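Local coordinates for protein alkaline phosphatase D (PDB 2YEQ) that hydrolyses phosphate esters, acting as a phosphodiesterase and alkaline phosphatase, in an active site that holds iron and calcium, at residues A[16-21]-A[201-206]; A[83-88]-A[103-108]. All blocks are in the same frame, centred on the assembly; numbering follows the deposited sequence.

Both contacts lie on the same side of the chain's centre, with their own centres about 9 Å apart. Contact 1 joins the end of strand 13-16 to strand 203-206 of the phosphatase sheet, while contact 2 closes the base of the hairpin formed by strands 87-94 and 97-105. They touch directly: Leu19 O lies 3.0 Å from Leu107 N, a probable hydrogen bond, and Pro18 O packs 3.2 Å from Leu107 CD1. The loop leaving strand 13-16 therefore runs against the chain that leaves the hairpin. Neither supplies a ligand to the iron site of Cys124, Asp151, Tyr154 and His382; the side chain of Trp204 is about 14 Å from the iron ion.

Contact 1. Residues A[16-21]-A[201-206]; sequences GDPLSD and AFPWVV. With EDO (1,2-ethanediol), chain I; EDO (1,2-ethanediol), chain B.
Val205 holds CG1 anti to its backbone N (chi1 -179°), which leaves CG2 to meet Pro18, and Asp17 sets CG beside its own backbone N (chi1 -83°), its carboxylate returning toward strand 203-206. The contact is a parallel beta pairing, Gly16 opposite Trp204, that adds strand 13-16 to the large mixed sheet of this calcineurin-like phosphatase; strand 145-148 flanks 203-206 on its other side. Gly16 suits its place because a CB would collide with Trp204 O, whereas glycine lets its CA come within 3.1 Å of that oxygen. The next residue adds a backbone bond between the two segments: Asp17 N donates to Trp204 O at 3.2 Å, tilted 30° from the carbonyl plane. Trp204 is also backbone-bonded to Ser15. Asp17 takes a left-handed backbone conformation as the chain turns away from 203-206. Beyond it, the rigid ring of Pro18 fills the seam with carbon. Its CG reaches Pro203 CB at 4.2 Å, the two rings crossing at about a right angle, and its CD touches Val205 CG2. These apolar surfaces suit a wholly buried contact. The Trp204 indole has its NE1 bonded to Ala198 O and its ring stacked with His199. Both oxygens of the Asp17 carboxylate have partners. OD1 makes a salt bridge with Arg263, which would probably favour a charged carboxylate, and Arg263 also bonds to Val206 O, linking both segments. OD2 accepts a 2.7 Å hydrogen bond from O2 of a 1,2-ethanediol that probably came from the crystallisation liquor. A water bridges the segments, lying 2.9 Å from Asp17 OD1, 2.7 Å from Trp204 O and 3.1 Å from Val206 N, whose N-H it accepts.

Contact 2. Residues A[83-88]-A[103-108]; sequences EPNKVY and KTKTLP. With PE5 (3,6,9,12,15,18,21,24-octaoxahexacosan-1-ol), chain C.
Thr106 uses its side-chain hydroxyl where a backbone carbonyl might be expected: OG1 accepts the N-H of Lys86 at 3.0 Å and donates its own hydrogen bond to Glu83 O, 2.6 Å away and met in the carbonyl plane on a lone pair. With chi1 at 51°, OG1 sits between the backbone N and the carbonyl carbon, which sets it beside Glu83 O and Lys86 N. Threonine suits the spot because its second branch is carbon: CG2 lies 4.1 Å from Tyr88 CE2. An alanine here would probably leave Glu83 O without its donor and Lys86 N without its acceptor, freeing the loop to shift. Tyr88 steadies the same loop from within its own segment, its OH accepting Glu83 N. Asn85 takes a left-handed conformation, common for asparagine, and its N-H meets Leu107 O from above the carbonyl plane. Further along lies the base of an antiparallel beta hairpin, with Tyr88 and Thr104 as its hydrogen-bonded pair and Val87 and Lys105 as the non-hydrogen-bonded one. Thr104 OG1 bonds to Ser15 OG. Lys105 runs extended beside Asn85 until a bend at chi4 (-105°) sets NZ, which donates to Asn85 OD1 at 2.7 Å, nearly along the C=O axis. It also forms a salt bridge with Asp144, so the Asp144 carboxylate and the Asn85 amide oxygen share one ammonium group. Lys103 lends its aliphatic length to Val87, with CE 3.8 Å from Val87 CG1, while its NZ donates to two ether oxygens of a bound polyethylene glycol, O2 at 2.9 Å and O1 at 3.3 Å.

Contact 1. Residues A[16-21]-A[201-206]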
loop_
_atom_site.group_PDB
_atom_site.type_symbol
_atom_site.label_atom_id
_atom_site.label_comp_id
_atom_site.label_asym_id
_atom_site.label_seq_id
_atom_site.Cartn_x
_atom_site.Cartn_y
_atom_site.Cartn_z
ATOM N N GLY A 16 14.314 2.004 1.110
ATOM C CA GLY A 16 13.324 1.177 1.754
ATOM C C GLY A 16 13.827 0.119 2.687
ATOM O O GLY A 16 15.025 -0.083 2.868
ATOM N N ASP A 17 12.863 -0.548 3.298
ATOM C CA ASP A 17 13.115 -1.637 4.225
ATOM C C ASP A 17 14.234 -1.327 5.194
ATOM O O ASP A 17 15.174 -2.104 5.347
ATOM C CB ASP A 17 13.374 -2.934 3.444
ATOM C CG ASP A 17 12.078 -3.623 3.038
ATOM O OD1 ASP A 17 11.032 -2.929 2.974
ATOM O OD2 ASP A 17 12.110 -4.858 2.795
ATOM N N PRO A 18 14.106 -0.206 5.893
ATOM C CA PRO A 18 15.157 0.197 6.822
ATOM C C PRO A 18 15.230 -0.737 7.995
ATOM O O PRO A 18 14.178 -1.233 8.447
ATOM C CB PRO A 18 14.713 1.602 7.280
ATOM C CG PRO A 18 13.278 1.599 7.141
ATOM C CD PRO A 18 12.991 0.746 5.907
ATOM N N LEU A 19 16.462 -1.001 8.442
ATOM C CA LEU A 19 16.752 -1.658 9.709
ATOM C C LEU A 19 17.617 -0.688 10.535
ATOM O O LEU A 19 17.871 0.436 10.113
ATOM C CB LEU A 19 17.479 -2.983 9.493
ATOM C CG LEU A 19 16.664 -4.090 8.788
ATOM C CD1 LEU A 19 17.531 -5.307 8.496
ATOM C CD2 LEU A 19 15.418 -4.469 9.585
ATOM N N SER A 20 18.080 -1.104 11.706
ATOM C CA SER A 20 18.825 -0.173 12.563
ATOM C C SER A 20 20.229 0.122 12.050
ATOM O O SER A 20 20.815 1.122 12.434
ATOM C CB SER A 20 18.856 -0.656 14.021
ATOM O OG SER A 20 19.588 -1.837 14.160
ATOM N N ASP A 21 20.761 -0.715 11.169
ATOM C CA ASP A 21 22.134 -0.545 10.683
ATOM C C ASP A 21 22.277 -0.539 9.153
ATOM O O ASP A 21 23.396 -0.602 8.640
ATOM C CB ASP A 21 22.998 -1.677 11.243
ATOM C CG ASP A 21 22.641 -3.034 10.644
ATOM O OD1 ASP A 21 21.440 -3.286 10.380
ATOM O OD2 ASP A 21 23.560 -3.847 10.411
ATOM N N ALA A 201 12.163 11.405 -0.756
ATOM C CA ALA A 201 12.042 12.045 0.565
ATOM C C ALA A 201 12.117 11.113 1.782
ATOM O O ALA A 201 12.562 11.523 2.869
ATOM C CB ALA A 201 10.744 12.870 0.601
ATOM N N PHE A 202 11.675 9.865 1.633
ATOM C CA PHE A 202 11.524 8.945 2.781
ATOM C C PHE A 202 11.811 7.485 2.400
ATOM O O PHE A 202 11.605 7.109 1.265
ATOM C CB PHE A 202 10.075 8.925 3.278
ATOM C CG PHE A 202 9.390 10.240 3.290
ATOM C CD1 PHE A 202 9.689 11.183 4.273
ATOM C CD2 PHE A 202 8.391 10.520 2.395
ATOM C CE1 PHE A 202 9.034 12.383 4.313
ATOM C CE2 PHE A 202 7.725 11.736 2.432
ATOM C CZ PHE A 202 8.069 12.675 3.397
ATOM N N PRO A 203 12.218 6.664 3.356
ATOM C CA PRO A 203 12.235 5.214 3.138
ATOM C C PRO A 203 10.821 4.677 3.114
ATOM O O PRO A 203 9.990 5.128 3.910
ATOM C CB PRO A 203 12.972 4.673 4.356
ATOM C CG PRO A 203 12.804 5.720 5.402
ATOM C CD PRO A 203 12.597 7.021 4.731
ATOM N N TRP A 204 10.558 3.733 2.201
ATOM C CA TRP A 204 9.243 3.136 2.026
ATOM C C TRP A 204 9.272 1.650 2.419
ATOM O O TRP A 204 10.273 0.940 2.191
ATOM C CB TRP A 204 8.765 3.233 0.586
ATOM C CG TRP A 204 8.297 4.586 0.132
ATOM C CD1 TRP A 204 8.873 5.796 0.418
ATOM C CD2 TRP A 204 7.183 4.872 -0.724
ATOM N NE1 TRP A 204 8.183 6.797 -0.188
ATOM C CE2 TRP A 204 7.147 6.266 -0.905
ATOM C CE3 TRP A 204 6.199 4.079 -1.344
ATOM C CZ2 TRP A 204 6.188 6.885 -1.673
ATOM C CZ3 TRP A 204 5.250 4.681 -2.089
ATOM C CH2 TRP A 204 5.245 6.076 -2.275
ATOM N N VAL A 205 8.156 1.204 3.000
ATOM C CA VAL A 205 7.871 -0.195 3.270
ATOM C C VAL A 205 6.641 -0.521 2.440
ATOM O O VAL A 205 5.531 -0.065 2.728
ATOM C CB VAL A 205 7.652 -0.463 4.765
ATOM C CG1 VAL A 205 7.384 -1.968 5.048
ATOM C CG2 VAL A 205 8.905 -0.029 5.535
ATOM N N VAL A 206 6.836 -1.277 1.359
ATOM C CA VAL A 206 5.739 -1.545 0.441
ATOM C C VAL A 206 5.206 -2.976 0.605
ATOM O O VAL A 206 5.956 -3.905 0.923
ATOM C CB VAL A 206 6.193 -1.309 -1.045
ATOM C CG1 VAL A 206 6.642 0.165 -1.244
ATOM C CG2 VAL A 206 7.337 -2.267 -1.416
HETATM C C1 EDO I . 13.514 -5.384 6.645
HETATM O O1 EDO I . 13.145 -4.027 6.934
HETATM C C2 EDO I . 12.471 -6.031 5.748
HETATM O O2 EDO I . 13.098 -6.627 4.610
HETATM C C1 EDO B . 13.776 11.113 5.778
HETATM O O1 EDO B . 14.214 10.267 4.724
HETATM C C2 EDO B . 13.085 10.289 6.845
HETATM O O2 EDO B . 12.982 11.119 8.007
HETATM O O HOH W 1 9.916 -1.406 0.807
#

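Contact 2. Residues A[83-88]-A[103-108]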
loop_
_atom_site.group_PDB
_atom_site.type_symbol
_atom_site.label_atom_id
_atom_site.label_comp_id
_atom_site.label_asym_id
_atom_site.label_seq_id
_atom_site.Cartn_x
_atom_site.Cartn_y
_atom_site.Cartn_z
ATOM N N GLU A 83 24.541 3.842 11.326
ATOM C CA GLU A 83 24.163 4.044 12.722
ATOM C C GLU A 83 22.646 4.099 12.842
ATOM O O GLU A 83 21.971 4.505 11.905
ATOM C CB GLU A 83 24.729 5.373 13.243
ATOM C CG GLU A 83 26.262 5.482 13.228
ATOM C CD GLU A 83 26.722 6.855 13.699
ATOM O OE1 GLU A 83 26.658 7.095 14.927
ATOM O OE2 GLU A 83 27.112 7.700 12.851
ATOM N N PRO A 84 22.120 3.787 14.023
ATOM C CA PRO A 84 20.663 3.746 14.215
ATOM C C PRO A 84 20.000 5.102 14.367
ATOM O O PRO A 84 20.614 6.062 14.797
ATOM C CB PRO A 84 20.493 2.918 15.473
ATOM C CG PRO A 84 21.753 3.087 16.211
ATOM C CD PRO A 84 22.837 3.229 15.179
ATOM N N ASN A 85 18.741 5.168 13.964
ATOM C CA ASN A 85 17.929 6.361 14.049
ATOM C C ASN A 85 18.589 7.604 13.474
ATOM O O ASN A 85 18.485 8.693 14.048
ATOM C CB ASN A 85 17.539 6.588 15.504
ATOM C CG ASN A 85 16.268 7.386 15.655
ATOM O OD1 ASN A 85 15.486 7.546 14.732
ATOM N ND2 ASN A 85 16.073 7.917 16.845
ATOM N N LYS A 86 19.237 7.446 12.329
ATOM C CA LYS A 86 19.988 8.528 11.706
ATOM C C LYS A 86 19.565 8.773 10.267
ATOM O O LYS A 86 19.381 7.823 9.505
ATOM C CB LYS A 86 21.477 8.194 11.747
ATOM C CG LYS A 86 22.361 9.345 11.309
ATOM C CD LYS A 86 23.822 9.148 11.718
ATOM C CE LYS A 86 24.450 10.430 12.286
ATOM N NZ LYS A 86 24.145 11.662 11.507
ATOM N N VAL A 87 19.447 10.051 9.911
ATOM C CA VAL A 87 19.134 10.493 8.564
ATOM C C VAL A 87 20.369 10.411 7.713
ATOM O O VAL A 87 21.453 10.836 8.151
ATOM C CB VAL A 87 18.631 11.939 8.552
ATOM C CG1 VAL A 87 18.479 12.484 7.115
ATOM C CG2 VAL A 87 17.320 12.028 9.321
ATOM N N TYR A 88 20.229 9.863 6.500
ATOM C CA TYR A 88 21.331 9.863 5.537
ATOM C C TYR A 88 20.855 10.352 4.196
ATOM O O TYR A 88 19.645 10.374 3.921
ATOM C CB TYR A 88 21.906 8.477 5.378
ATOM C CG TYR A 88 22.605 7.920 6.599
ATOM C CD1 TYR A 88 23.966 8.170 6.825
ATOM C CD2 TYR A 88 21.937 7.106 7.498
ATOM C CE1 TYR A 88 24.625 7.645 7.904
ATOM C CE2 TYR A 88 22.603 6.555 8.598
ATOM C CZ TYR A 88 23.946 6.834 8.794
ATOM O OH TYR A 88 24.606 6.283 9.868
ATOM N N LYS A 103 16.923 11.033 0.315
ATOM C CA LYS A 103 17.034 11.086 1.755
ATOM C C LYS A 103 16.393 9.866 2.402
ATOM O O LYS A 103 15.294 9.443 2.022
ATOM C CB LYS A 103 16.344 12.345 2.239
ATOM C CG LYS A 103 16.496 12.682 3.691
ATOM C CD LYS A 103 15.854 14.082 3.878
ATOM C CE LYS A 103 15.830 14.579 5.304
ATOM N NZ LYS A 103 14.986 15.833 5.356
ATOM N N THR A 104 17.059 9.329 3.400
ATOM C CA THR A 104 16.566 8.163 4.085
ATOM C C THR A 104 16.877 8.193 5.581
ATOM O O THR A 104 17.499 9.134 6.077
ATOM C CB THR A 104 17.144 6.887 3.453
ATOM O OG1 THR A 104 16.390 5.771 3.919
ATOM C CG2 THR A 104 18.636 6.693 3.779
ATOM N N LYS A 105 16.451 7.156 6.297
ATOM C CA LYS A 105 16.627 7.125 7.747
ATOM C C LYS A 105 16.565 5.714 8.306
ATOM O O LYS A 105 15.622 4.963 8.020
ATOM C CB LYS A 105 15.571 7.994 8.411
ATOM C CG LYS A 105 15.809 8.205 9.907
ATOM C CD LYS A 105 14.664 9.010 10.501
ATOM C CE LYS A 105 14.783 9.190 11.996
ATOM N NZ LYS A 105 13.820 8.304 12.717
ATOM N N THR A 106 17.584 5.339 9.066
ATOM C CA THR A 106 17.637 4.023 9.674
ATOM C C THR A 106 16.649 3.944 10.853
ATOM O O THR A 106 16.234 4.957 11.411
ATOM C CB THR A 106 19.049 3.667 10.207
ATOM O OG1 THR A 106 19.530 4.739 11.036
ATOM C CG2 THR A 106 20.028 3.370 9.082
ATOM N N LEU A 107 16.293 2.727 11.232
ATOM C CA LEU A 107 15.440 2.511 12.401
ATOM C C LEU A 107 16.234 2.747 13.697
ATOM O O LEU A 107 17.455 2.621 13.715
ATOM C CB LEU A 107 14.940 1.073 12.424
ATOM C CG LEU A 107 14.079 0.600 11.246
ATOM C CD1 LEU A 107 13.599 -0.825 11.543
ATOM C CD2 LEU A 107 12.930 1.546 11.011
ATOM N N PRO A 108 15.533 3.031 14.788
ATOM C CA PRO A 108 16.150 2.977 16.122
ATOM C C PRO A 108 16.718 1.600 16.418
ATOM O O PRO A 108 16.276 0.600 15.838
ATOM C CB PRO A 108 14.978 3.247 17.081
ATOM C CG PRO A 108 13.967 3.949 16.287
ATOM C CD PRO A 108 14.136 3.473 14.845
HETATM C C50 PE5 C . 17.454 19.011 5.510
HETATM O O1 PE5 C . 17.014 18.196 4.416
HETATM C C1 PE5 C . 16.311 18.971 3.440
HETATM C C2 PE5 C . 15.790 18.096 2.305
HETATM O O2 PE5 C . 14.815 17.181 2.819
HETATM C C3 PE5 C . 13.642 17.046 2.014
HETATM C C4 PE5 C . 12.744 16.016 2.649
#